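Local coordinates for protein endonuclease 2 (Arabidopsis thaliana, PDB 4CXP) that cleaves RNA and single-stranded DNA, and double-stranded DNA less well, as a monomeric metal-dependent endonuclease of the S1/P1 nuclease family, at residues A[145-150]-A[234-239]. Numbering follows the deposited sequence.
With SO4 (sulfate ion), chain J.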
loop_
_atom_site.group_PDB
_atom_site.type_symbol
_atom_site.label_atom_id
_atom_site.label_comp_id
_atom_site.label_asym_id
_atom_site.label_seq_id
_atom_site.Cartn_x
_atom_site.Cartn_y
_atom_site.Cartn_z
ATOM N N HIS A 145 -3.926 20.476 -10.550
ATOM C CA HIS A 145 -4.273 19.845 -11.812
ATOM C C HIS A 145 -3.253 18.757 -12.083
ATOM O O HIS A 145 -2.057 18.934 -11.828
ATOM C CB HIS A 145 -4.278 20.848 -12.975
ATOM C CG HIS A 145 -5.555 21.652 -13.098
ATOM N ND1 HIS A 145 -5.911 22.632 -12.202
ATOM C CD2 HIS A 145 -6.568 21.599 -14.001
ATOM C CE1 HIS A 145 -7.068 23.169 -12.550
ATOM N NE2 HIS A 145 -7.493 22.554 -13.641
ATOM N N TRP A 146 -3.733 17.620 -12.583
ATOM C CA TRP A 146 -2.897 16.567 -13.153
ATOM C C TRP A 146 -2.994 16.737 -14.660
ATOM O O TRP A 146 -4.052 16.514 -15.251
ATOM C CB TRP A 146 -3.387 15.180 -12.726
ATOM C CG TRP A 146 -2.506 14.089 -13.244
ATOM C CD1 TRP A 146 -2.816 13.155 -14.180
ATOM C CD2 TRP A 146 -1.158 13.834 -12.850
ATOM N NE1 TRP A 146 -1.740 12.331 -14.397
ATOM C CE2 TRP A 146 -0.713 12.729 -13.589
ATOM C CE3 TRP A 146 -0.270 14.456 -11.960
ATOM C CZ2 TRP A 146 0.565 12.226 -13.460
ATOM C CZ3 TRP A 146 0.999 13.941 -11.828
ATOM C CH2 TRP A 146 1.406 12.843 -12.575
ATOM N N TYR A 147 -1.926 17.234 -15.270
ATOM C CA TYR A 147 -1.990 17.698 -16.657
ATOM C C TYR A 147 -3.162 18.672 -16.765
ATOM O O TYR A 147 -3.178 19.651 -16.021
ATOM C CB TYR A 147 -1.968 16.527 -17.651
ATOM C CG TYR A 147 -0.647 15.770 -17.612
ATOM C CD1 TYR A 147 -0.423 14.757 -16.693
ATOM C CD2 TYR A 147 0.381 16.083 -18.475
ATOM C CE1 TYR A 147 0.792 14.087 -16.637
ATOM C CE2 TYR A 147 1.588 15.417 -18.434
ATOM C CZ TYR A 147 1.792 14.406 -17.514
ATOM O OH TYR A 147 2.972 13.710 -17.435
ATOM N N THR A 148 -4.133 18.434 -17.632
ATOM C CA THR A 148 -5.186 19.424 -17.853
ATOM C C THR A 148 -6.404 19.274 -16.940
ATOM O O THR A 148 -7.314 20.089 -17.035
ATOM C CB THR A 148 -5.701 19.415 -19.290
ATOM O OG1 THR A 148 -6.489 18.237 -19.482
ATOM C CG2 THR A 148 -4.584 19.501 -20.290
ATOM N N ARG A 149 -6.427 18.282 -16.059
ATOM C CA ARG A 149 -7.631 17.971 -15.298
ATOM C C ARG A 149 -7.473 18.235 -13.821
ATOM O O ARG A 149 -6.408 18.030 -13.249
ATOM C CB ARG A 149 -8.004 16.511 -15.491
ATOM C CG ARG A 149 -8.292 16.136 -16.926
ATOM C CD ARG A 149 -9.507 16.874 -17.461
ATOM N NE ARG A 149 -9.761 16.482 -18.825
ATOM C CZ ARG A 149 -10.749 16.957 -19.573
ATOM N NH1 ARG A 149 -11.610 17.844 -19.082
ATOM N NH2 ARG A 149 -10.885 16.526 -20.825
ATOM N N LYS A 150 -8.545 18.652 -13.167
ATOM C CA LYS A 150 -8.536 18.823 -11.719
ATOM C C LYS A 150 -8.290 17.499 -11.012
ATOM O O LYS A 150 -8.843 16.477 -11.387
ATOM C CB LYS A 150 -9.871 19.403 -11.237
ATOM C CG LYS A 150 -10.133 20.832 -11.687
ATOM C CD LYS A 150 -11.475 21.357 -11.193
ATOM N N GLU A 234 7.269 17.059 -15.455
ATOM C CA GLU A 234 8.384 17.174 -14.524
ATOM C C GLU A 234 8.086 16.392 -13.240
ATOM O O GLU A 234 8.932 15.636 -12.745
ATOM C CB GLU A 234 8.684 18.633 -14.208
ATOM C CG GLU A 234 9.850 18.848 -13.278
ATOM C CD GLU A 234 10.055 20.320 -12.985
ATOM O OE1 GLU A 234 9.358 20.852 -12.096
ATOM O OE2 GLU A 234 10.896 20.942 -13.653
ATOM N N TYR A 235 6.900 16.580 -12.695
ATOM C CA TYR A 235 6.508 15.880 -11.475
ATOM C C TYR A 235 6.365 14.381 -11.734
ATOM O O TYR A 235 6.818 13.563 -10.950
ATOM C CB TYR A 235 5.220 16.481 -10.921
ATOM C CG TYR A 235 4.848 16.013 -9.525
ATOM C CD1 TYR A 235 4.104 14.859 -9.308
ATOM C CD2 TYR A 235 5.249 16.739 -8.407
ATOM C CE1 TYR A 235 3.753 14.469 -8.044
ATOM C CE2 TYR A 235 4.907 16.346 -7.123
ATOM C CZ TYR A 235 4.137 15.218 -6.952
ATOM O OH TYR A 235 3.744 14.789 -5.714
ATOM N N PHE A 236 5.708 14.026 -12.829
ATOM C CA PHE A 236 5.508 12.646 -13.204
ATOM C C PHE A 236 6.815 11.878 -13.271
ATOM O O PHE A 236 6.967 10.845 -12.620
ATOM C CB PHE A 236 4.758 12.598 -14.538
ATOM C CG PHE A 236 4.605 11.211 -15.102
ATOM C CD1 PHE A 236 3.739 10.303 -14.538
ATOM C CD2 PHE A 236 5.346 10.817 -16.199
ATOM C CE1 PHE A 236 3.585 9.038 -15.074
ATOM C CE2 PHE A 236 5.209 9.561 -16.737
ATOM C CZ PHE A 236 4.326 8.659 -16.173
ATOM N N TYR A 237 7.758 12.333 -14.087
ATOM C CA TYR A 237 8.980 11.566 -14.286
ATOM C C TYR A 237 9.832 11.521 -13.037
ATOM O O TYR A 237 10.505 10.534 -12.781
ATOM C CB TYR A 237 9.785 12.102 -15.469
ATOM C CG TYR A 237 9.159 11.816 -16.804
ATOM C CD1 TYR A 237 8.999 10.531 -17.238
ATOM C CD2 TYR A 237 8.774 12.851 -17.637
ATOM C CE1 TYR A 237 8.436 10.278 -18.474
ATOM C CE2 TYR A 237 8.221 12.612 -18.869
ATOM C CZ TYR A 237 8.037 11.320 -19.280
ATOM O OH TYR A 237 7.493 11.050 -20.516
ATOM N N SER A 238 9.816 12.578 -12.246
ATOM C CA SER A 238 10.638 12.591 -11.056
ATOM C C SER A 238 10.056 11.749 -9.924
ATOM O O SER A 238 10.816 11.229 -9.130
ATOM C CB SER A 238 10.927 14.002 -10.593
ATOM O OG SER A 238 9.776 14.699 -10.259
ATOM N N ARG A 239 8.731 11.611 -9.852
ATOM C CA ARG A 239 8.095 10.836 -8.791
ATOM C C ARG A 239 7.830 9.394 -9.178
ATOM O O ARG A 239 7.603 8.574 -8.293
ATOM C CB ARG A 239 6.804 11.513 -8.301
ATOM C CG ARG A 239 7.027 12.602 -7.279
ATOM C CD ARG A 239 7.922 13.744 -7.725
ATOM N NE ARG A 239 7.959 14.755 -6.684
ATOM C CZ ARG A 239 8.613 15.888 -6.770
ATOM N NH1 ARG A 239 9.362 16.132 -7.831
ATOM N NH2 ARG A 239 8.518 16.749 -5.782
HETATM S S SO4 J . -11.937 19.086 -15.173
HETATM O O1 SO4 J . -12.905 19.997 -14.551
HETATM O O2 SO4 J . -12.154 19.055 -16.615
HETATM O O3 SO4 J . -12.087 17.724 -14.633
HETATM O O4 SO4 J . -10.590 19.551 -14.870
#
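W146 drives the benzo edge of its indole between Y235 and F236, joining a β-hairpin of the S1/P1 nuclease fold to the first turns of the long helix 233-262. The hairpin links strands 143-146 and 149-152 through a type II' turn from W146 to R149, closed by W146 N to R149 O (2.8 Å) and R149 N to W146 O (3.1 Å). It lies within the substrate-binding region 120-169, and the metal-binding H154 side chain is about 10 Å from that of Y235. With CG anti to the backbone N (chi1 -177°), the indole reaches out to the helix: CZ2 meets F236 CD1 at 3.9 Å, near the indole plane, and CZ3 meets Y235 CD1 at 4.1 Å, the W146 and Y235 side chains crossing at about a right angle. No hydrogen bond spans the two segments; the buried polar tips are satisfied elsewhere, W146 NE1 by T164 of helix 153-169 and Y235 OH by A221 and W157. Replacing W146 by an alanine would probably open a gap between Y235 and F236 and leave T164 without its indole partner. Y147 lays CD1 over one indole face, 3.6 Å above the plane and toward the rim, and carries its hydroxyl to the base of the F236 side chain, where it also hydrogen-bonds D233 OD1 at the helix start. The far side of the hairpin is loose by contrast: T148, R149 and K150 are exposed, and a sulfate, probably from the crystallisation liquor, is held by K150 N through O4 and by R149 NH1 through O2, the latter in the guanidinium plane. Back at the helix, Y147 OH rests 3.6 Å from F236 CB.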